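Local coordinates for protein Poly(Beta-D-mannuronate) lyase (Pseudopedobacter saltans, PDB 7O79) that probably cleaves alginate by eliminative lysis of poly(beta-D-mannuronate), as a family 6 polysaccharide lyase built on a parallel beta-helix, at residues 57-62 and 80-85; 89-94 and 103-108; 197-202 and 222-227; 246-251 and 269-274. All blocks are in the same frame, centred on the assembly; numbering follows the deposited sequence.

Contact 1: 57-62 and 80-85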
loop_
_atom_site.group_PDB
_atom_site.type_symbol
_atom_site.label_atom_id
_atom_site.label_comp_id
_atom_site.label_asym_id
_atom_site.label_seq_id
_atom_site.Cartn_x
_atom_site.Cartn_y
_atom_site.Cartn_z
ATOM N N LYS A 57 -24.485 1.678 14.319
ATOM C CA LYS A 57 -25.836 1.165 14.464
ATOM C C LYS A 57 -26.607 1.177 13.159
ATOM O O LYS A 57 -27.811 0.900 13.155
ATOM C CB LYS A 57 -26.586 1.978 15.517
ATOM C CG LYS A 57 -26.072 1.779 16.930
ATOM C CD LYS A 57 -25.849 0.300 17.229
ATOM C CE LYS A 57 -25.738 0.073 18.732
ATOM N NZ LYS A 57 -25.513 -1.359 19.091
ATOM N N VAL A 58 -25.946 1.510 12.057
ATOM C CA VAL A 58 -26.548 1.546 10.735
ATOM C C VAL A 58 -25.811 0.529 9.879
ATOM O O VAL A 58 -24.611 0.687 9.634
ATOM C CB VAL A 58 -26.445 2.944 10.111
ATOM C CG1 VAL A 58 -26.708 2.879 8.622
ATOM C CG2 VAL A 58 -27.400 3.916 10.811
ATOM N N MET A 59 -26.512 -0.513 9.420
ATOM C CA MET A 59 -25.850 -1.591 8.690
ATOM C C MET A 59 -26.379 -1.620 7.260
ATOM O O MET A 59 -27.566 -1.891 7.027
ATOM C CB MET A 59 -26.023 -2.941 9.389
ATOM C CG MET A 59 -25.400 -4.110 8.617
ATOM S SD MET A 59 -25.972 -5.748 9.089
ATOM C CE MET A 59 -25.134 -5.990 10.634
ATOM N N LEU A 60 -25.495 -1.324 6.312
ATOM C CA LEU A 60 -25.811 -1.343 4.894
ATOM C C LEU A 60 -25.515 -2.740 4.351
ATOM O O LEU A 60 -24.364 -3.184 4.373
ATOM C CB LEU A 60 -24.998 -0.269 4.167
ATOM C CG LEU A 60 -25.555 1.144 4.383
ATOM C CD1 LEU A 60 -24.489 2.209 4.330
ATOM C CD2 LEU A 60 -26.614 1.413 3.322
ATOM N N SER A 61 -26.552 -3.427 3.870
ATOM C CA SER A 61 -26.498 -4.853 3.556
ATOM C C SER A 61 -26.963 -5.086 2.118
ATOM O O SER A 61 -27.302 -4.145 1.389
ATOM C CB SER A 61 -27.352 -5.641 4.554
ATOM O OG SER A 61 -28.707 -5.238 4.436
ATOM N N GLY A 62 -26.988 -6.356 1.707
ATOM C CA GLY A 62 -27.328 -6.640 0.321
ATOM C C GLY A 62 -26.301 -5.990 -0.584
ATOM O O GLY A 62 -25.146 -5.807 -0.208
ATOM N N PHE A 80 -20.793 -1.673 6.686
ATOM C CA PHE A 80 -21.155 -2.497 5.539
ATOM C C PHE A 80 -20.948 -3.955 5.927
ATOM O O PHE A 80 -19.820 -4.372 6.224
ATOM C CB PHE A 80 -20.322 -2.145 4.308
ATOM C CG PHE A 80 -20.656 -0.812 3.718
ATOM C CD1 PHE A 80 -20.146 0.351 4.274
ATOM C CD2 PHE A 80 -21.487 -0.713 2.621
ATOM C CE1 PHE A 80 -20.448 1.590 3.739
ATOM C CE2 PHE A 80 -21.797 0.533 2.078
ATOM C CZ PHE A 80 -21.269 1.682 2.644
ATOM N N LYS A 81 -22.035 -4.722 5.940
ATOM C CA LYS A 81 -22.009 -6.066 6.500
ATOM C C LYS A 81 -23.250 -6.799 6.016
ATOM O O LYS A 81 -24.262 -6.173 5.686
ATOM C CB LYS A 81 -21.940 -6.009 8.035
ATOM C CG LYS A 81 -21.870 -7.354 8.772
ATOM C CD LYS A 81 -21.701 -7.100 10.264
ATOM C CE LYS A 81 -21.795 -8.365 11.108
ATOM N NZ LYS A 81 -20.695 -9.333 10.883
ATOM N N ASP A 82 -23.146 -8.125 5.926
ATOM C CA ASP A 82 -24.241 -8.956 5.415
ATOM C C ASP A 82 -24.624 -8.554 3.995
ATOM O O ASP A 82 -25.805 -8.453 3.651
ATOM C CB ASP A 82 -25.454 -8.908 6.342
ATOM C CG ASP A 82 -25.133 -9.398 7.741
ATOM O OD1 ASP A 82 -24.084 -10.061 7.901
ATOM O OD2 ASP A 82 -25.923 -9.137 8.680
ATOM N N GLY A 83 -23.619 -8.328 3.158
ATOM C CA GLY A 83 -23.878 -7.858 1.813
ATOM C C GLY A 83 -22.691 -8.162 0.935
ATOM O O GLY A 83 -21.669 -8.671 1.395
ATOM N N SER A 84 -22.837 -7.856 -0.346
ATOM C CA SER A 84 -21.759 -8.096 -1.296
ATOM C C SER A 84 -22.113 -7.336 -2.559
ATOM O O SER A 84 -23.183 -6.738 -2.657
ATOM C CB SER A 84 -21.562 -9.584 -1.585
ATOM O OG SER A 84 -22.685 -10.113 -2.259
ATOM N N LEU A 85 -21.207 -7.354 -3.524
ATOM C CA LEU A 85 -21.404 -6.693 -4.796
ATOM C C LEU A 85 -21.046 -7.674 -5.892
ATOM O O LEU A 85 -20.578 -8.788 -5.639
ATOM C CB LEU A 85 -20.545 -5.425 -4.927
ATOM C CG LEU A 85 -20.682 -4.365 -3.834
ATOM C CD1 LEU A 85 -19.646 -3.257 -4.067
ATOM C CD2 LEU A 85 -22.112 -3.797 -3.758
#
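A beta bulge between neighbouring strands of the parallel beta-helix sets L60 level with F80 and then, one residue out of step, G62 level with G83. K81 N gives a nearly straight bond to L60 O at 3.2 Å, and beyond the shift G62 N reaches D82 O at 3.1 Å. S84 N closes the ladder on G62 O, lying well above that carbonyl plane. The positive phi of G62 favours glycine, and at G83 a side chain would run into G62 O. L60 and F80 point the same way into the helix interior, with L60 CD1 over the face of the F80 ring, 4.1 Å from its centroid. In this right-handed coil, as in other pectin-lyase-like folds, apolar side chains on successive turns line up inside; V90 and I91 of strand 89-93, on another face, also pack on F80. On the other side of the strand, M59 bends at chi3 (-75°), which brings CE to 3.6 Å from K81 CD, while SD passes 3.4 Å from D82 OD2. An alanine in place of M59 would probably open a gap beside the aliphatic part of K81 and leave that chain freer to move. S61 CB touches K81 O, and its OG is hydrogen-bonded to E30 OE2.

Contact 2: 89-94 and 103-108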
loop_
_atom_site.group_PDB
_atom_site.type_symbol
_atom_site.label_atom_id
_atom_site.label_comp_id
_atom_site.label_asym_id
_atom_site.label_seq_id
_atom_site.Cartn_x
_atom_site.Cartn_y
_atom_site.Cartn_z
ATOM N N SER A 89 -16.651 -1.178 -6.563
ATOM C CA SER A 89 -16.043 -0.953 -5.258
ATOM C C SER A 89 -17.144 -0.682 -4.245
ATOM O O SER A 89 -18.180 -0.093 -4.574
ATOM C CB SER A 89 -15.049 0.220 -5.283
ATOM O OG SER A 89 -14.484 0.435 -3.988
ATOM N N VAL A 90 -16.930 -1.120 -3.006
ATOM C CA VAL A 90 -17.937 -0.848 -1.979
ATOM C C VAL A 90 -18.034 0.653 -1.720
ATOM O O VAL A 90 -19.128 1.224 -1.652
ATOM C CB VAL A 90 -17.617 -1.624 -0.693
ATOM C CG1 VAL A 90 -18.544 -1.220 0.419
ATOM C CG2 VAL A 90 -17.705 -3.126 -0.957
ATOM N N ILE A 91 -16.894 1.313 -1.572
ATOM C CA ILE A 91 -16.834 2.750 -1.337
ATOM C C ILE A 91 -15.986 3.364 -2.440
ATOM O O ILE A 91 -14.932 2.819 -2.795
ATOM C CB ILE A 91 -16.244 3.059 0.055
ATOM C CG1 ILE A 91 -17.240 2.655 1.142
ATOM C CG2 ILE A 91 -15.920 4.554 0.167
ATOM C CD1 ILE A 91 -16.627 2.458 2.482
ATOM N N GLN A 92 -16.423 4.497 -2.982
ATOM C CA GLN A 92 -15.692 5.098 -4.088
ATOM C C GLN A 92 -15.610 6.614 -3.946
ATOM O O GLN A 92 -16.634 7.284 -3.773
ATOM C CB GLN A 92 -16.319 4.706 -5.429
ATOM C CG GLN A 92 -15.446 5.064 -6.618
ATOM C CD GLN A 92 -15.742 4.231 -7.860
ATOM O OE1 GLN A 92 -16.172 3.077 -7.766
ATOM N NE2 GLN A 92 -15.539 4.829 -9.031
ATOM N N PHE A 93 -14.379 7.145 -4.006
ATOM C CA PHE A 93 -14.125 8.590 -3.970
ATOM C C PHE A 93 -14.017 9.063 -5.414
ATOM O O PHE A 93 -12.968 8.905 -6.043
ATOM C CB PHE A 93 -12.839 8.916 -3.209
ATOM C CG PHE A 93 -12.906 8.659 -1.707
ATOM C CD1 PHE A 93 -12.656 7.393 -1.192
ATOM C CD2 PHE A 93 -13.181 9.695 -0.816
ATOM C CE1 PHE A 93 -12.706 7.150 0.186
ATOM C CE2 PHE A 93 -13.225 9.464 0.573
ATOM C CZ PHE A 93 -12.981 8.202 1.073
ATOM N N ASN A 94 -15.088 9.666 -5.939
ATOM C CA ASN A 94 -15.112 10.133 -7.323
ATOM C C ASN A 94 -14.910 11.636 -7.459
ATOM O O ASN A 94 -15.028 12.160 -8.568
ATOM C CB ASN A 94 -16.429 9.752 -8.010
ATOM C CG ASN A 94 -16.511 8.277 -8.315
ATOM O OD1 ASN A 94 -15.562 7.696 -8.842
ATOM N ND2 ASN A 94 -17.657 7.664 -8.000
ATOM N N THR A 103 -16.005 4.246 9.869
ATOM C CA THR A 103 -16.774 3.289 9.084
ATOM C C THR A 103 -16.055 1.946 9.038
ATOM O O THR A 103 -14.827 1.894 9.017
ATOM C CB THR A 103 -16.998 3.844 7.665
ATOM O OG1 THR A 103 -17.795 5.029 7.760
ATOM C CG2 THR A 103 -17.670 2.817 6.721
ATOM N N ALA A 104 -16.816 0.856 9.074
ATOM C CA ALA A 104 -16.242 -0.476 8.981
ATOM C C ALA A 104 -16.888 -1.248 7.839
ATOM O O ALA A 104 -18.040 -1.006 7.477
ATOM C CB ALA A 104 -16.400 -1.264 10.288
ATOM N N ILE A 105 -16.109 -2.153 7.252
ATOM C CA ILE A 105 -16.586 -3.112 6.268
ATOM C C ILE A 105 -16.207 -4.478 6.809
ATOM O O ILE A 105 -15.027 -4.729 7.082
ATOM C CB ILE A 105 -15.962 -2.888 4.885
ATOM C CG1 ILE A 105 -16.276 -1.495 4.353
ATOM C CG2 ILE A 105 -16.506 -3.915 3.910
ATOM C CD1 ILE A 105 -15.664 -1.240 2.981
ATOM N N VAL A 106 -17.194 -5.355 6.984
ATOM C CA VAL A 106 -16.989 -6.614 7.702
ATOM C C VAL A 106 -17.482 -7.761 6.831
ATOM O O VAL A 106 -18.661 -7.801 6.469
ATOM C CB VAL A 106 -17.702 -6.609 9.066
ATOM C CG1 VAL A 106 -17.607 -7.976 9.748
ATOM C CG2 VAL A 106 -17.136 -5.516 9.968
ATOM N N ASP A 107 -16.578 -8.690 6.494
ATOM C CA ASP A 107 -16.879 -9.875 5.678
ATOM C C ASP A 107 -17.869 -9.625 4.544
ATOM O O ASP A 107 -18.742 -10.455 4.273
ATOM C CB ASP A 107 -17.398 -11.021 6.552
ATOM C CG ASP A 107 -16.460 -11.363 7.668
ATOM O OD1 ASP A 107 -15.235 -11.336 7.428
ATOM O OD2 ASP A 107 -16.933 -11.655 8.791
ATOM N N PHE A 108 -17.717 -8.494 3.857
ATOM C CA PHE A 108 -18.652 -8.044 2.824
ATOM C C PHE A 108 -18.374 -8.729 1.484
ATOM O O PHE A 108 -18.175 -8.087 0.448
ATOM C CB PHE A 108 -18.560 -6.530 2.703
ATOM C CG PHE A 108 -19.800 -5.875 2.163
ATOM C CD1 PHE A 108 -20.923 -5.706 2.955
ATOM C CD2 PHE A 108 -19.817 -5.387 0.862
ATOM C CE1 PHE A 108 -22.062 -5.075 2.458
ATOM C CE2 PHE A 108 -20.949 -4.756 0.343
ATOM C CZ PHE A 108 -22.081 -4.598 1.147
#
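V90 and I91 meet I105 and F108 inside the parallel beta-helix, where segment 89-94 turns a corner from one face of the coil and segment 103-108 runs along another. The backbones stay well apart, 8.7 Å between V90 CA and I105 CA, and side chains alone bridge the interior. The tight part joins V90 to F108 and both V90 and I91 to the I105 tip. I105 CD1 lies 3.9 Å from V90 CG1 and equally 3.9 Å from I91 CD1, the side chains of each pair running antiparallel past one another. I105 CG1 is anti to the carbonyl carbon (chi1 -59°) and CD1 extends anti from there (chi2 180°), reaching across to both partners. The looser part is at T103, whose CG2 comes only to 4.4 Å from I91 CD1. Past I91 the segments diverge toward partly exposed Q92 and N94, whose side chains pair with each other, Q92 NE2 meeting a lone pair of N94 OD1 in its carbonyl plane; on the other segment D107 is exposed. F80 and W119 from adjacent strands add to the apolar cluster around V90. In the closest approach, V90 CG2 meets the F108 ring obliquely, 3.6 Å from F108 CD2 and 3.9 Å from F108 CE2.

Contact 3: 197-202 and 222-227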
loop_
_atom_site.group_PDB
_atom_site.type_symbol
_atom_site.label_atom_id
_atom_site.label_comp_id
_atom_site.label_asym_id
_atom_site.label_seq_id
_atom_site.Cartn_x
_atom_site.Cartn_y
_atom_site.Cartn_z
ATOM N N ASN A 197 0.232 5.583 9.605
ATOM C CA ASN A 197 -0.250 5.209 10.938
ATOM C C ASN A 197 -1.436 4.260 10.856
ATOM O O ASN A 197 -2.426 4.418 11.567
ATOM C CB ASN A 197 -0.622 6.440 11.787
ATOM C CG ASN A 197 0.545 7.362 12.041
ATOM O OD1 ASN A 197 1.686 6.923 12.134
ATOM N ND2 ASN A 197 0.260 8.644 12.203
ATOM N N ASN A 198 -1.332 3.246 9.993
ATOM C CA ASN A 198 -2.337 2.192 9.963
ATOM C C ASN A 198 -1.800 0.930 10.636
ATOM O O ASN A 198 -0.585 0.714 10.726
ATOM C CB ASN A 198 -2.756 1.863 8.527
ATOM C CG ASN A 198 -3.290 3.063 7.793
ATOM O OD1 ASN A 198 -4.395 3.531 8.066
ATOM N ND2 ASN A 198 -2.474 3.614 6.896
ATOM N N LEU A 199 -2.723 0.091 11.090
ATOM C CA LEU A 199 -2.420 -1.202 11.693
ATOM C C LEU A 199 -2.881 -2.327 10.771
ATOM O O LEU A 199 -4.060 -2.401 10.407
ATOM C CB LEU A 199 -3.085 -1.329 13.058
ATOM C CG LEU A 199 -2.887 -2.650 13.803
ATOM C CD1 LEU A 199 -1.421 -2.945 14.075
ATOM C CD2 LEU A 199 -3.652 -2.642 15.117
ATOM N N PHE A 200 -1.994 -3.252 10.467
ATOM C CA PHE A 200 -2.316 -4.413 9.682
ATOM C C PHE A 200 -2.109 -5.651 10.575
ATOM O O PHE A 200 -1.078 -5.792 11.169
ATOM C CB PHE A 200 -1.419 -4.556 8.468
ATOM C CG PHE A 200 -1.453 -3.407 7.516
ATOM C CD1 PHE A 200 -0.785 -2.239 7.782
ATOM C CD2 PHE A 200 -2.086 -3.527 6.318
ATOM C CE1 PHE A 200 -0.801 -1.206 6.886
ATOM C CE2 PHE A 200 -2.108 -2.496 5.429
ATOM C CZ PHE A 200 -1.470 -1.338 5.711
ATOM N N GLU A 201 -3.104 -6.503 10.696
ATOM C CA GLU A 201 -2.960 -7.721 11.455
ATOM C C GLU A 201 -3.494 -8.895 10.671
ATOM O O GLU A 201 -4.660 -8.983 10.456
ATOM C CB GLU A 201 -3.676 -7.595 12.767
ATOM C CG GLU A 201 -3.467 -8.754 13.706
ATOM C CD GLU A 201 -3.110 -8.285 15.077
ATOM O OE1 GLU A 201 -3.303 -7.096 15.359
ATOM O OE2 GLU A 201 -2.632 -9.107 15.878
ATOM N N ARG A 202 -2.634 -9.834 10.357
ATOM C CA ARG A 202 -2.984 -10.963 9.517
ATOM C C ARG A 202 -3.743 -10.523 8.258
ATOM O O ARG A 202 -4.671 -11.146 7.852
ATOM C CB ARG A 202 -3.709 -12.045 10.310
ATOM C CG ARG A 202 -2.760 -12.776 11.222
ATOM C CD ARG A 202 -3.391 -13.302 12.486
ATOM N NE ARG A 202 -2.499 -14.252 13.141
ATOM C CZ ARG A 202 -1.681 -14.013 14.163
ATOM N NH1 ARG A 202 -1.595 -12.844 14.741
ATOM N NH2 ARG A 202 -0.946 -14.988 14.618
ATOM N N GLY A 222 4.920 5.136 9.314
ATOM C CA GLY A 222 4.402 4.878 10.653
ATOM C C GLY A 222 3.310 3.836 10.748
ATOM O O GLY A 222 2.479 3.908 11.654
ATOM N N ASN A 223 3.296 2.860 9.850
ATOM C CA ASN A 223 2.350 1.755 9.897
ATOM C C ASN A 223 2.914 0.600 10.723
ATOM O O ASN A 223 4.129 0.391 10.790
ATOM C CB ASN A 223 2.049 1.261 8.487
ATOM C CG ASN A 223 1.433 2.340 7.616
ATOM O OD1 ASN A 223 0.237 2.638 7.719
ATOM N ND2 ASN A 223 2.261 2.964 6.783
ATOM N N THR A 224 2.017 -0.184 11.312
ATOM C CA THR A 224 2.387 -1.378 12.066
ATOM C C THR A 224 1.802 -2.590 11.352
ATOM O O THR A 224 0.585 -2.663 11.148
ATOM C CB THR A 224 1.881 -1.280 13.515
ATOM O OG1 THR A 224 2.608 -0.254 14.200
ATOM C CG2 THR A 224 2.097 -2.592 14.255
ATOM N N VAL A 225 2.667 -3.523 10.948
ATOM C CA VAL A 225 2.263 -4.706 10.184
ATOM C C VAL A 225 2.605 -5.945 11.002
ATOM O O VAL A 225 3.782 -6.301 11.144
ATOM C CB VAL A 225 2.935 -4.765 8.801
ATOM C CG1 VAL A 225 2.478 -5.980 8.058
ATOM C CG2 VAL A 225 2.633 -3.494 7.987
ATOM N N ILE A 226 1.581 -6.637 11.495
ATOM C CA ILE A 226 1.754 -7.721 12.456
ATOM C C ILE A 226 1.371 -9.037 11.789
ATOM O O ILE A 226 0.242 -9.188 11.298
ATOM C CB ILE A 226 0.922 -7.486 13.725
ATOM C CG1 ILE A 226 1.427 -6.236 14.460
ATOM C CG2 ILE A 226 1.014 -8.699 14.647
ATOM C CD1 ILE A 226 0.667 -5.937 15.748
ATOM N N SER A 227 2.328 -9.966 11.728
ATOM C CA SER A 227 2.078 -11.364 11.349
ATOM C C SER A 227 1.337 -11.487 10.015
ATOM O O SER A 227 0.334 -12.199 9.897
ATOM C CB SER A 227 1.306 -12.081 12.464
ATOM O OG SER A 227 1.095 -13.447 12.152
#
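N223 OD1 takes two hydrogen bonds from a single residue of the neighbouring strand, one from N198 N at 2.8 Å and one from N198 ND2 at 3.0 Å. The two side chains lie side by side and point the same way, their amide planes only 12° apart. The ND2 donor lies in the plane of the N223 carbonyl, whereas the backbone donor is tilted from it. The remaining amide atoms are also engaged: N223 ND2 binds I195 O, N198 ND2 also reaches V156 O, and N198 OD1 accepts from C159 N. Each asparagine therefore works as a clamp between successive backbones, its polar groups satisfied although buried. Beyond this pair the strands run parallel with regular bonds. T224 N gives to N198 O, F200 N to T224 O at 2.7 Å, I226 N to F200 O, and R202 N to I226 O at 3.1 Å, all close to straight. T224 OG1 is hydrogen-bonded to L445 N, and its CG2, anti to the backbone N, packs at 3.5 Å on L199 CD1. On the opposite face of the strands, V225 CG2 meets F200 CD1 at 3.6 Å, and the edge of the ring lies near T224 O in its plane. At the end of the segments, S227 OG sits over the centre of the R202 guanidinium, 3.5 Å from CZ. N245 and N270 continue the line of linked asparagines, and such pairs at matching positions of adjacent coils form an asparagine ladder, a feature of many parallel beta-helices, pectate lyases among them.

Contact 4: 246-251 and 269-274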
loop_
_atom_site.group_PDB
_atom_site.type_symbol
_atom_site.label_atom_id
_atom_site.label_comp_id
_atom_site.label_asym_id
_atom_site.label_seq_id
_atom_site.Cartn_x
_atom_site.Cartn_y
_atom_site.Cartn_z
ATOM N N PHE A 246 6.703 -0.429 11.367
ATOM C CA PHE A 246 7.030 -1.550 12.235
ATOM C C PHE A 246 6.475 -2.808 11.598
ATOM O O PHE A 246 5.266 -2.912 11.378
ATOM C CB PHE A 246 6.441 -1.379 13.632
ATOM C CG PHE A 246 7.071 -0.280 14.439
ATOM C CD1 PHE A 246 8.137 -0.548 15.285
ATOM C CD2 PHE A 246 6.552 1.010 14.406
ATOM C CE1 PHE A 246 8.706 0.456 16.053
ATOM C CE2 PHE A 246 7.125 2.023 15.176
ATOM C CZ PHE A 246 8.197 1.733 16.002
ATOM N N ILE A 247 7.342 -3.762 11.309
ATOM C CA ILE A 247 6.905 -5.033 10.751
ATOM C C ILE A 247 7.275 -6.101 11.777
ATOM O O ILE A 247 8.448 -6.451 11.931
ATOM C CB ILE A 247 7.515 -5.299 9.368
ATOM C CG1 ILE A 247 7.123 -4.154 8.425
ATOM C CG2 ILE A 247 7.036 -6.636 8.793
ATOM C CD1 ILE A 247 7.644 -4.301 7.016
ATOM N N PHE A 248 6.268 -6.590 12.508
ATOM C CA PHE A 248 6.425 -7.651 13.504
ATOM C C PHE A 248 5.877 -8.925 12.878
ATOM O O PHE A 248 4.691 -9.226 12.984
ATOM C CB PHE A 248 5.691 -7.324 14.801
ATOM C CG PHE A 248 6.178 -6.083 15.489
ATOM C CD1 PHE A 248 7.352 -6.095 16.220
ATOM C CD2 PHE A 248 5.439 -4.913 15.440
ATOM C CE1 PHE A 248 7.812 -4.950 16.859
ATOM C CE2 PHE A 248 5.890 -3.762 16.090
ATOM C CZ PHE A 248 7.081 -3.789 16.806
ATOM N N GLY A 249 6.754 -9.692 12.229
ATOM C CA GLY A 249 6.301 -10.869 11.506
ATOM C C GLY A 249 5.813 -12.007 12.383
ATOM O O GLY A 249 5.068 -12.860 11.900
ATOM N N GLU A 250 6.214 -12.046 13.652
ATOM C CA GLU A 250 5.845 -13.149 14.535
ATOM C C GLU A 250 6.087 -14.493 13.845
ATOM O O GLU A 250 5.307 -15.435 13.981
ATOM C CB GLU A 250 4.394 -13.015 14.997
ATOM C CG GLU A 250 4.160 -11.821 15.904
ATOM C CD GLU A 250 2.710 -11.692 16.343
ATOM O OE1 GLU A 250 2.382 -10.712 17.055
ATOM O OE2 GLU A 250 1.900 -12.578 15.988
ATOM N N ASN A 251 7.169 -14.550 13.061
ATOM C CA ASN A 251 7.559 -15.720 12.275
ATOM C C ASN A 251 6.418 -16.265 11.428
ATOM O O ASN A 251 6.333 -17.466 11.178
ATOM C CB ASN A 251 8.140 -16.801 13.178
ATOM C CG ASN A 251 9.397 -16.336 13.849
ATOM O OD1 ASN A 251 10.234 -15.676 13.223
ATOM N ND2 ASN A 251 9.524 -16.620 15.134
ATOM N N ASN A 269 14.395 4.463 9.062
ATOM C CA ASN A 269 13.780 4.315 10.383
ATOM C C ASN A 269 12.689 3.251 10.425
ATOM O O ASN A 269 11.736 3.368 11.201
ATOM C CB ASN A 269 13.239 5.653 10.891
ATOM C CG ASN A 269 14.354 6.635 11.205
ATOM O OD1 ASN A 269 15.335 6.270 11.854
ATOM N ND2 ASN A 269 14.221 7.871 10.735
ATOM N N ASN A 270 12.835 2.190 9.634
ATOM C CA ASN A 270 11.920 1.053 9.691
ATOM C C ASN A 270 12.451 -0.032 10.624
ATOM O O ASN A 270 13.647 -0.323 10.645
ATOM C CB ASN A 270 11.684 0.477 8.287
ATOM C CG ASN A 270 11.130 1.531 7.323
ATOM O OD1 ASN A 270 9.974 1.931 7.440
ATOM N ND2 ASN A 270 11.967 2.013 6.412
ATOM N N TYR A 271 11.547 -0.637 11.383
ATOM C CA TYR A 271 11.875 -1.726 12.301
ATOM C C TYR A 271 11.197 -3.009 11.827
ATOM O O TYR A 271 9.966 -3.119 11.877
ATOM C CB TYR A 271 11.436 -1.368 13.712
ATOM C CG TYR A 271 11.890 -2.347 14.767
ATOM C CD1 TYR A 271 13.116 -2.180 15.393
ATOM C CD2 TYR A 271 11.078 -3.390 15.178
ATOM C CE1 TYR A 271 13.542 -3.038 16.369
ATOM C CE2 TYR A 271 11.496 -4.265 16.167
ATOM C CZ TYR A 271 12.739 -4.081 16.753
ATOM O OH TYR A 271 13.187 -4.920 17.732
ATOM N N VAL A 272 11.994 -3.976 11.378
ATOM C CA VAL A 272 11.497 -5.244 10.847
ATOM C C VAL A 272 12.086 -6.369 11.684
ATOM O O VAL A 272 13.306 -6.418 11.891
ATOM C CB VAL A 272 11.871 -5.423 9.361
ATOM C CG1 VAL A 272 11.347 -6.747 8.821
ATOM C CG2 VAL A 272 11.337 -4.246 8.538
ATOM N N ARG A 273 11.231 -7.278 12.154
ATOM C CA ARG A 273 11.761 -8.400 12.907
ATOM C C ARG A 273 10.858 -9.619 12.792
ATOM O O ARG A 273 9.643 -9.506 12.612
ATOM C CB ARG A 273 11.999 -8.013 14.370
ATOM C CG ARG A 273 10.759 -7.628 15.156
ATOM C CD ARG A 273 11.021 -7.779 16.661
ATOM N NE ARG A 273 11.609 -9.084 16.942
ATOM C CZ ARG A 273 12.801 -9.297 17.499
ATOM N NH1 ARG A 273 13.575 -8.277 17.857
ATOM N NH2 ARG A 273 13.218 -10.555 17.693
ATOM N N ASP A 274 11.492 -10.793 12.864
ATOM C CA ASP A 274 10.794 -12.086 12.898
ATOM C C ASP A 274 9.958 -12.279 11.641
ATOM O O ASP A 274 8.817 -12.743 11.687
ATOM C CB ASP A 274 9.923 -12.249 14.151
ATOM C CG ASP A 274 10.599 -11.752 15.427
ATOM O OD1 ASP A 274 11.770 -12.094 15.662
ATOM O OD2 ASP A 274 9.941 -11.056 16.229
HETATM O O HOH W 1 7.498 -10.168 15.488
#
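Y271 touches both F246 and F248 of the neighbouring parallel strand, on the face that all three share. F246 CD1 comes to 3.7 Å from Y271 CB. The F248 and Y271 side chains cross at about a right angle, with ring planes at 52° and F248 CE1 3.8 Å from Y271 CE2. Y271 CG is anti to the backbone N (chi1 -172°). R273 CG sits between the backbone N and the carbonyl carbon and rests 3.9 Å from F248 CD1; the planes of the guanidinium and the F248 ring are 17° apart. These strands belong to successive coils of the parallel beta-helix, and on their other face I247 and V272 lie side by side in its interior. R273 grips the D274 carboxylate side-on: NE lies 2.7 Å from OD2 in a salt bridge, coming from above the carboxylate plane, and NH2 reaches OD1, which also accepts from N327. R273 NH1 makes a weak hydrogen bond to Y271 OH, which lies in the guanidinium plane. A leucine in place of R273 would probably leave the D274 carboxylate without its charged mate and freer to turn. A water bonded to D274 OD2 accepts from E250 N. Straight backbone bonds link I247 N to Y271 O, R273 N to I247 O and G249 N to R273 O. N251 N reaches D274 O at 2.8 Å, while N251 OD1 is held by K365.

In the fold
The four contacts come in series along the chain and lie at increasing distance along one parallel beta-helix. Contacts 1 and 2 lie near the N-terminal end, their centres about 10 Å apart; strand 73-83 of the first pairs with strand 99-106 of the second, F80 probably bonding through its backbone to A104 and V106. Contacts 3 and 4 form a second adjoining pair, also about 10 Å between centres, in which strand 219-226 lies beside strand 241-248. Between the pairs, the centres of contacts 2 and 3 are about 19 Å apart, with strands 128-135 and 155-162 intervening. Contacts 1, 3 and 4 follow neighbouring strands, whereas contact 2 spans the interior, so the coil is held along its wall and across its core.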